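Local coordinates for protein mini spindles (Drosophila melanogaster, PDB 5VJC) that probably binds tubulin through TOG domains built of HEAT repeats, and so promotes microtubule dynamics and mitotic spindle formation, at residues L19-M24 and A130-S135; A151-V156 and R188-D193; Y202-C207 and F238-E243. All coordinates share one frame; numbering follows the deposited sequence.

Contact 1: L19-M24 and A130-S135; sequences LDEQKM and AENEGS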
loop_
_atom_site.group_PDB
_atom_site.type_symbol
_atom_site.label_atom_id
_atom_site.label_comp_id
_atom_site.label_asym_id
_atom_site.label_seq_id
_atom_site.Cartn_x
_atom_site.Cartn_y
_atom_site.Cartn_z
ATOM N N LEU A 19 10.701 -5.530 18.608
ATOM C CA LEU A 19 10.709 -5.120 20.027
ATOM C C LEU A 19 11.147 -3.661 20.209
ATOM O O LEU A 19 10.509 -2.897 20.951
ATOM C CB LEU A 19 11.618 -6.043 20.851
ATOM C CG LEU A 19 11.016 -7.438 21.035
ATOM C CD1 LEU A 19 12.020 -8.377 21.665
ATOM C CD2 LEU A 19 9.732 -7.359 21.868
ATOM N N ASP A 20 12.230 -3.277 19.541
ATOM C CA ASP A 20 12.685 -1.880 19.565
ATOM C C ASP A 20 11.549 -0.921 19.243
ATOM O O ASP A 20 11.364 0.076 19.932
ATOM C CB ASP A 20 13.840 -1.651 18.586
ATOM C CG ASP A 20 15.152 -2.235 19.081
ATOM O OD1 ASP A 20 15.209 -2.624 20.270
ATOM O OD2 ASP A 20 16.107 -2.342 18.268
ATOM N N GLU A 21 10.768 -1.221 18.204
ATOM C CA GLU A 21 9.704 -0.300 17.822
ATOM C C GLU A 21 8.578 -0.295 18.859
ATOM O O GLU A 21 8.105 0.779 19.260
ATOM C CB GLU A 21 9.144 -0.640 16.430
ATOM C CG GLU A 21 8.495 0.559 15.709
ATOM C CD GLU A 21 8.002 0.239 14.291
ATOM O OE1 GLU A 21 7.013 -0.494 14.166
ATOM O OE2 GLU A 21 8.597 0.732 13.301
ATOM N N GLN A 22 8.147 -1.485 19.288
ATOM C CA GLN A 22 7.064 -1.592 20.261
ATOM C C GLN A 22 7.448 -0.887 21.563
ATOM O O GLN A 22 6.615 -0.236 22.209
ATOM C CB GLN A 22 6.710 -3.063 20.549
ATOM C CG GLN A 22 6.057 -3.786 19.364
ATOM C CD GLN A 22 5.092 -2.896 18.613
ATOM O OE1 GLN A 22 5.431 -2.353 17.556
ATOM N NE2 GLN A 22 3.886 -2.728 19.158
ATOM N N LYS A 23 8.710 -1.021 21.938
ATOM C CA LYS A 23 9.170 -0.463 23.206
ATOM C C LYS A 23 9.583 1.002 23.093
ATOM O O LYS A 23 10.097 1.564 24.050
ATOM C CB LYS A 23 10.334 -1.295 23.754
ATOM C CG LYS A 23 9.951 -2.660 24.232
ATOM C CD LYS A 23 11.187 -3.484 24.513
ATOM C CE LYS A 23 10.924 -4.481 25.614
ATOM N NZ LYS A 23 10.689 -3.781 26.934
ATOM N N MET A 24 9.371 1.613 21.923
ATOM C CA MET A 24 9.663 3.035 21.698
ATOM C C MET A 24 11.155 3.368 21.711
ATOM O O MET A 24 11.516 4.496 21.999
ATOM C CB MET A 24 8.978 3.938 22.748
ATOM C CG MET A 24 7.517 3.669 23.053
ATOM S SD MET A 24 6.467 4.009 21.643
ATOM C CE MET A 24 4.824 3.823 22.354
ATOM N N ALA A 130 3.929 -9.408 9.932
ATOM C CA ALA A 130 3.844 -8.779 11.239
ATOM C C ALA A 130 3.000 -7.511 11.116
ATOM O O ALA A 130 2.974 -6.876 10.050
ATOM C CB ALA A 130 5.236 -8.445 11.766
ATOM N N GLU A 131 2.305 -7.149 12.194
ATOM C CA GLU A 131 1.578 -5.882 12.264
ATOM C C GLU A 131 2.476 -4.696 11.821
ATOM O O GLU A 131 2.048 -3.811 11.060
ATOM C CB GLU A 131 1.044 -5.659 13.682
ATOM C CG GLU A 131 0.400 -4.319 13.886
ATOM C CD GLU A 131 -0.799 -4.135 12.977
ATOM O OE1 GLU A 131 -1.658 -5.044 12.982
ATOM O OE2 GLU A 131 -0.864 -3.107 12.244
ATOM N N ASN A 132 3.731 -4.722 12.248
ATOM C CA ASN A 132 4.672 -3.647 11.923
ATOM C C ASN A 132 5.037 -3.622 10.449
ATOM O O ASN A 132 5.202 -2.558 9.885
ATOM C CB ASN A 132 5.942 -3.786 12.751
ATOM C CG ASN A 132 5.647 -3.919 14.223
ATOM O OD1 ASN A 132 5.025 -4.901 14.673
ATOM N ND2 ASN A 132 6.073 -2.923 14.990
ATOM N N GLU A 133 5.168 -4.797 9.832
ATOM C CA GLU A 133 5.496 -4.843 8.411
ATOM C C GLU A 133 4.361 -4.237 7.576
ATOM O O GLU A 133 4.604 -3.344 6.758
ATOM C CB GLU A 133 5.811 -6.272 7.972
ATOM C CG GLU A 133 7.163 -6.748 8.518
ATOM C CD GLU A 133 7.383 -8.237 8.407
ATOM O OE1 GLU A 133 6.398 -9.011 8.453
ATOM O OE2 GLU A 133 8.561 -8.639 8.288
ATOM N N GLY A 134 3.135 -4.699 7.790
ATOM C CA GLY A 134 1.961 -4.109 7.155
ATOM C C GLY A 134 1.840 -2.600 7.357
ATOM O O GLY A 134 1.671 -1.838 6.398
ATOM N N SER A 135 1.915 -2.162 8.612
ATOM C CA SER A 135 1.765 -0.745 8.948
ATOM C C SER A 135 2.848 0.139 8.347
ATOM O O SER A 135 2.597 1.278 7.995
ATOM C CB SER A 135 1.772 -0.558 10.471
ATOM O OG SER A 135 0.501 -0.873 10.980
HETATM O O HOH W 1 8.095 -1.178 11.063
HETATM O O HOH W 2 5.587 -0.335 11.940
#
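N132 joins the two helices through one nitrogen. Its ND2 donates both hydrogens across the contact, one to OE1 of E21 at 2.7 Å and one to OE1 of Q22, also at 2.7 Å. Both acceptors lie close to the amide plane of N132, and the bonds are nearly straight, the first at 160°. E21 offers OE1 on its anti side, with the donor 30° out of the carboxylate plane. Q22 is approached from above its carbonyl plane, and its amide stands almost perpendicular to that of N132. The extended chain of E21, with CG anti to the backbone N (chi1 -155°), carries the carboxylate alongside N132; the Q22 chain bends at chi2, and its OE1 arrives at the same nitrogen. A water near both E21 OE1 (2.6 Å) and N132 O may bridge them. Further out, W29 N holds E21 OE2. M24, with positive phi, is the C-prime residue of the Schellman motif that ends helix 13-22. At the start of helix 131-142, E133 OE1 accepts from A130 N at 2.9 Å, as in one half of a capping box. E133 OE2 also forms a salt bridge to K14 of helix 13-22. The N-terminal helix is thus tied to the helical array by polar bonds. A flipped N132 amide would set OD1 against two acceptor oxygens, so the pair of bonds probably fixes its orientation.

Contact 2: A151-V156 and R188-D193; sequences AVRNGV and RTECLD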
loop_
_atom_site.group_PDB
_atom_site.type_symbol
_atom_site.label_atom_id
_atom_site.label_comp_id
_atom_site.label_asym_id
_atom_site.label_seq_id
_atom_site.Cartn_x
_atom_site.Cartn_y
_atom_site.Cartn_z
ATOM N N ALA A 151 1.718 2.316 -15.574
ATOM C CA ALA A 151 2.421 1.106 -15.134
ATOM C C ALA A 151 2.648 1.114 -13.615
ATOM O O ALA A 151 2.638 0.057 -12.979
ATOM C CB ALA A 151 3.735 0.952 -15.855
ATOM N N VAL A 152 2.835 2.304 -13.049
ATOM C CA VAL A 152 2.943 2.443 -11.591
ATOM C C VAL A 152 1.621 2.084 -10.907
ATOM O O VAL A 152 1.601 1.279 -9.969
ATOM C CB VAL A 152 3.358 3.859 -11.175
ATOM C CG1 VAL A 152 3.377 3.983 -9.656
ATOM C CG2 VAL A 152 4.738 4.200 -11.743
ATOM N N ARG A 153 0.516 2.663 -11.381
ATOM C CA ARG A 153 -0.795 2.367 -10.808
ATOM C C ARG A 153 -1.107 0.878 -10.891
ATOM O O ARG A 153 -1.578 0.271 -9.912
ATOM C CB ARG A 153 -1.894 3.177 -11.513
ATOM C CG ARG A 153 -1.722 4.684 -11.435
ATOM C CD ARG A 153 -3.034 5.401 -11.777
ATOM N NE ARG A 153 -3.471 5.064 -13.131
ATOM C CZ ARG A 153 -3.089 5.721 -14.220
ATOM N NH1 ARG A 153 -2.279 6.764 -14.116
ATOM N NH2 ARG A 153 -3.531 5.342 -15.423
ATOM N N ASN A 154 -0.837 0.264 -12.046
ATOM C CA ASN A 154 -1.082 -1.177 -12.167
ATOM C C ASN A 154 -0.217 -2.014 -11.206
ATOM O O ASN A 154 -0.656 -3.047 -10.689
ATOM C CB ASN A 154 -0.861 -1.646 -13.607
ATOM C CG ASN A 154 -2.058 -1.333 -14.500
ATOM O OD1 ASN A 154 -3.160 -1.085 -14.002
ATOM N ND2 ASN A 154 -1.849 -1.336 -15.817
ATOM N N GLY A 155 1.014 -1.571 -10.990
ATOM C CA GLY A 155 1.953 -2.308 -10.156
ATOM C C GLY A 155 1.511 -2.228 -8.707
ATOM O O GLY A 155 1.501 -3.225 -7.995
ATOM N N VAL A 156 1.158 -1.023 -8.276
ATOM C CA VAL A 156 0.628 -0.795 -6.931
ATOM C C VAL A 156 -0.590 -1.668 -6.659
ATOM O O VAL A 156 -0.673 -2.335 -5.628
ATOM C CB VAL A 156 0.265 0.683 -6.732
ATOM C CG1 VAL A 156 -0.463 0.915 -5.408
ATOM C CG2 VAL A 156 1.528 1.558 -6.852
ATOM N N ARG A 188 -7.876 10.175 -5.021
ATOM C CA ARG A 188 -9.239 9.918 -4.531
ATOM C C ARG A 188 -9.979 8.959 -5.470
ATOM O O ARG A 188 -10.613 8.003 -5.024
ATOM C CB ARG A 188 -10.026 11.224 -4.360
ATOM C CG ARG A 188 -9.420 12.168 -3.312
ATOM C CD ARG A 188 -10.404 13.249 -2.859
ATOM N NE ARG A 188 -10.834 14.132 -3.939
ATOM C CZ ARG A 188 -10.091 15.115 -4.441
ATOM N NH1 ARG A 188 -8.867 15.337 -3.964
ATOM N NH2 ARG A 188 -10.561 15.882 -5.423
ATOM N N THR A 189 -9.851 9.184 -6.774
ATOM C CA THR A 189 -10.507 8.325 -7.756
ATOM C C THR A 189 -10.049 6.863 -7.672
ATOM O O THR A 189 -10.878 5.948 -7.656
ATOM C CB THR A 189 -10.271 8.829 -9.181
ATOM O OG1 THR A 189 -10.688 10.197 -9.266
ATOM C CG2 THR A 189 -11.047 7.987 -10.191
ATOM N N GLU A 190 -8.740 6.643 -7.622
ATOM C CA GLU A 190 -8.216 5.278 -7.637
ATOM C C GLU A 190 -8.507 4.555 -6.326
ATOM O O GLU A 190 -8.791 3.352 -6.320
ATOM C CB GLU A 190 -6.705 5.280 -7.931
ATOM C CG GLU A 190 -6.348 5.722 -9.362
ATOM C CD GLU A 190 -6.844 4.738 -10.434
ATOM O OE1 GLU A 190 -7.262 3.620 -10.068
ATOM O OE2 GLU A 190 -6.809 5.086 -11.633
ATOM N N CYS A 191 -8.481 5.288 -5.214
ATOM C CA CYS A 191 -8.843 4.682 -3.940
ATOM C C CYS A 191 -10.318 4.303 -3.941
ATOM O O CYS A 191 -10.675 3.221 -3.481
ATOM C CB CYS A 191 -8.508 5.608 -2.761
ATOM S SG CYS A 191 -6.724 5.652 -2.380
ATOM N N LEU A 192 -11.176 5.163 -4.485
ATOM C CA LEU A 192 -12.596 4.798 -4.600
ATOM C C LEU A 192 -12.824 3.512 -5.420
ATOM O O LEU A 192 -13.555 2.625 -4.977
ATOM C CB LEU A 192 -13.395 5.951 -5.205
ATOM C CG LEU A 192 -13.660 7.110 -4.239
ATOM C CD1 LEU A 192 -14.009 8.412 -5.006
ATOM C CD2 LEU A 192 -14.742 6.735 -3.221
ATOM N N ASP A 193 -12.191 3.407 -6.590
ATOM C CA ASP A 193 -12.238 2.180 -7.398
ATOM C C ASP A 193 -11.715 0.954 -6.615
ATOM O O ASP A 193 -12.236 -0.155 -6.752
ATOM C CB ASP A 193 -11.422 2.342 -8.701
ATOM C CG ASP A 193 -12.080 3.295 -9.710
ATOM O OD1 ASP A 193 -13.243 3.695 -9.506
ATOM O OD2 ASP A 193 -11.421 3.642 -10.714
#
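NH1 of R153 is gripped by backbone oxygens, with a hydrogen bond to D147 O and a weak one to P148 O, while NE of the same group lies near OE2 of E190 across the contact. The setting is the HEAT-repeat array of a TOG domain, where helix 150-166 and helix 185-202 come near each other at the surface. The CA atoms of R153 and E190 are 8.6 Å apart, and these two side chains make the whole contact. It is small, burying 71 Å² in all. The salt bridge is long. NE of R153 and OE2 of E190 are 3.7 Å apart, and OE2 lies well out of the guanidinium plane, with no N-H aimed at it. The attraction is therefore one of charge, not of a hydrogen bond. The two side chains cross at about a right angle, yet the guanidinium and carboxylate planes are only 16° apart. R153 bends at chi3 (-60°), which turns the guanidinium back toward the oxygens of the loop before its own helix. E190 bends at chi2, and its stronger partner is R157, which forms a salt bridge to OE1. The carboxylate thus has two arginine partners, both on helix 150-166. V152 and V156 pack on helix 105-124, and T189 and L192 touch helix 224-241, so the pair links two helices that each pack on a further helix. The methylene CD of R153 also touches the acid, 3.8 Å from E190 OE2.

Contact 3: Y202-C207 and F238-E243; sequences YGMNIC and FFLSGE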
loop_
_atom_site.group_PDB
_atom_site.type_symbol
_atom_site.label_atom_id
_atom_site.label_comp_id
_atom_site.label_asym_id
_atom_site.label_seq_id
_atom_site.Cartn_x
_atom_site.Cartn_y
_atom_site.Cartn_z
ATOM N N TYR A 202 -15.054 -8.898 -0.779
ATOM C CA TYR A 202 -15.175 -9.323 0.599
ATOM C C TYR A 202 -16.598 -9.157 1.115
ATOM O O TYR A 202 -16.924 -9.624 2.196
ATOM C CB TYR A 202 -14.189 -8.547 1.472
ATOM C CG TYR A 202 -12.756 -8.952 1.206
ATOM C CD1 TYR A 202 -12.210 -10.070 1.823
ATOM C CD2 TYR A 202 -11.959 -8.240 0.320
ATOM C CE1 TYR A 202 -10.899 -10.469 1.568
ATOM C CE2 TYR A 202 -10.642 -8.624 0.066
ATOM C CZ TYR A 202 -10.118 -9.735 0.703
ATOM O OH TYR A 202 -8.823 -10.135 0.454
ATOM N N GLY A 203 -17.435 -8.479 0.337
ATOM C CA GLY A 203 -18.789 -8.172 0.774
ATOM C C GLY A 203 -18.833 -7.107 1.858
ATOM O O GLY A 203 -17.796 -6.559 2.267
ATOM N N MET A 204 -20.038 -6.811 2.340
ATOM C CA MET A 204 -20.222 -5.684 3.249
ATOM C C MET A 204 -19.604 -5.864 4.615
ATOM O O MET A 204 -19.554 -4.895 5.373
ATOM C CB MET A 204 -21.706 -5.365 3.416
ATOM C CG MET A 204 -22.357 -4.874 2.137
ATOM S SD MET A 204 -21.654 -3.316 1.548
ATOM C CE MET A 204 -21.721 -2.355 3.067
ATOM N N ASN A 205 -19.129 -7.068 4.953
ATOM C CA ASN A 205 -18.404 -7.230 6.208
ATOM C C ASN A 205 -17.188 -6.289 6.277
ATOM O O ASN A 205 -16.744 -5.920 7.362
ATOM C CB ASN A 205 -17.923 -8.676 6.405
ATOM C CG ASN A 205 -19.045 -9.625 6.821
ATOM O OD1 ASN A 205 -20.225 -9.269 6.795
ATOM N ND2 ASN A 205 -18.674 -10.846 7.197
ATOM N N ILE A 206 -16.648 -5.921 5.121
ATOM C CA ILE A 206 -15.421 -5.112 5.080
ATOM C C ILE A 206 -15.738 -3.623 5.131
ATOM O O ILE A 206 -14.844 -2.775 5.285
ATOM C CB ILE A 206 -14.602 -5.416 3.816
ATOM C CG1 ILE A 206 -13.124 -5.091 4.040
ATOM C CG2 ILE A 206 -15.169 -4.675 2.600
ATOM C CD1 ILE A 206 -12.224 -5.541 2.898
ATOM N N CYS A 207 -17.017 -3.298 5.003
ATOM C CA CYS A 207 -17.396 -1.910 4.816
ATOM C C CYS A 207 -18.451 -1.468 5.815
ATOM O O CYS A 207 -19.635 -1.670 5.582
ATOM C CB CYS A 207 -17.901 -1.711 3.388
ATOM S SG CYS A 207 -18.325 -0.023 2.970
ATOM N N PHE A 238 -25.129 -0.749 -3.044
ATOM C CA PHE A 238 -26.577 -0.920 -3.172
ATOM C C PHE A 238 -26.952 -2.367 -3.529
ATOM O O PHE A 238 -27.891 -2.922 -2.965
ATOM C CB PHE A 238 -27.154 0.044 -4.212
ATOM C CG PHE A 238 -28.640 -0.109 -4.414
ATOM C CD1 PHE A 238 -29.526 0.134 -3.365
ATOM C CD2 PHE A 238 -29.154 -0.506 -5.642
ATOM C CE1 PHE A 238 -30.898 -0.007 -3.541
ATOM C CE2 PHE A 238 -30.525 -0.654 -5.819
ATOM C CZ PHE A 238 -31.396 -0.401 -4.765
ATOM N N PHE A 239 -26.193 -2.968 -4.444
ATOM C CA PHE A 239 -26.389 -4.355 -4.870
ATOM C C PHE A 239 -26.253 -5.363 -3.742
ATOM O O PHE A 239 -26.787 -6.471 -3.827
ATOM C CB PHE A 239 -25.394 -4.721 -5.974
ATOM C CG PHE A 239 -25.632 -4.017 -7.283
ATOM C CD1 PHE A 239 -26.892 -3.578 -7.639
ATOM C CD2 PHE A 239 -24.589 -3.815 -8.169
ATOM C CE1 PHE A 239 -27.101 -2.931 -8.849
ATOM C CE2 PHE A 239 -24.791 -3.174 -9.379
ATOM C CZ PHE A 239 -26.051 -2.732 -9.721
ATOM N N LEU A 240 -25.525 -5.007 -2.689
ATOM C CA LEU A 240 -25.301 -5.944 -1.601
ATOM C C LEU A 240 -26.146 -5.618 -0.394
ATOM O O LEU A 240 -26.296 -6.449 0.497
ATOM C CB LEU A 240 -23.824 -5.972 -1.190
ATOM C CG LEU A 240 -22.824 -6.446 -2.249
ATOM C CD1 LEU A 240 -21.399 -6.344 -1.688
ATOM C CD2 LEU A 240 -23.146 -7.884 -2.684
ATOM N N SER A 241 -26.698 -4.407 -0.360
ATOM C CA SER A 241 -27.297 -3.909 0.879
ATOM C C SER A 241 -28.744 -3.473 0.702
ATOM O O SER A 241 -29.478 -3.341 1.680
ATOM C CB SER A 241 -26.480 -2.743 1.435
ATOM O OG SER A 241 -25.105 -3.081 1.527
ATOM N N GLY A 242 -29.147 -3.240 -0.540
ATOM C CA GLY A 242 -30.522 -2.874 -0.825
ATOM C C GLY A 242 -30.874 -1.485 -0.320
ATOM O O GLY A 242 -29.990 -0.659 -0.079
ATOM N N GLU A 243 -32.169 -1.233 -0.142
ATOM C CA GLU A 243 -32.666 0.113 0.137
ATOM C C GLU A 243 -32.155 0.683 1.464
ATOM O O GLU A 243 -32.298 1.880 1.721
ATOM C CB GLU A 243 -34.201 0.120 0.115
ATOM C CG GLU A 243 -34.805 1.320 -0.616
ATOM C CD GLU A 243 -34.833 1.140 -2.129
ATOM O OE1 GLU A 243 -34.719 -0.017 -2.598
ATOM O OE2 GLU A 243 -34.961 2.161 -2.846
#
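M204 and L240 bring the two backbones to 7.0 Å, measured between their CA atoms. M204 lies in a short 3-10 turn after helix 185-202, in which I206 N bonds to G203 O and C207 N to M204 O. L240 lies in the last turn of helix 224-241. There F238 O accepts from both G242 N (2.7 Å) and S241 N (3.2 Å). G203 and G242 both take positive phi where the chain leaves a helix. Across the gap, CG of M204 does most of the touching. It lies 3.8 Å from L240 CB and 3.3 Å from S241 OG. Bends at chi2 (-63°) and chi3 (-50°) fold the methionine over the serine, with SD 3.5 Å from S241 OG and CE a little farther. L240 reaches the other way, and its CD1 meets G203 CA at 4.0 Å. I199 of helix 185-202 touches both M204 and L240, so three apolar side chains meet. Replacing M204 by an alanine would probably open a gap beside S241 and remove the apolar contact to L240 CB across the two segments. No hydrogen bond crosses here. S241 OG instead donates back to V237 O in its own helix. The join of loop to helix end therefore rests on van der Waals packing, with the serine's polar need met from within its helix.

The three contacts follow one another along the chain and do not touch. Contact 2 lies nearest the chain's centre, about 10 Å from it, with contact 1 at about 17 Å and contact 3 at about 23 Å. Contacts 1 and 2, 27 Å apart between centres, are on opposite sides of it. Helix 131-142 of contact 1 is followed by helix 150-166 of contact 2. Helix 185-202 carries a segment of contact 2 and runs to the loop of contact 3; the centres of these two are 22 Å apart. Contacts 1 and 3 are farthest apart, at 33 Å. Contact 1 rests on hydrogen bonds, contact 2 on a long ion pair and contact 3 on packing.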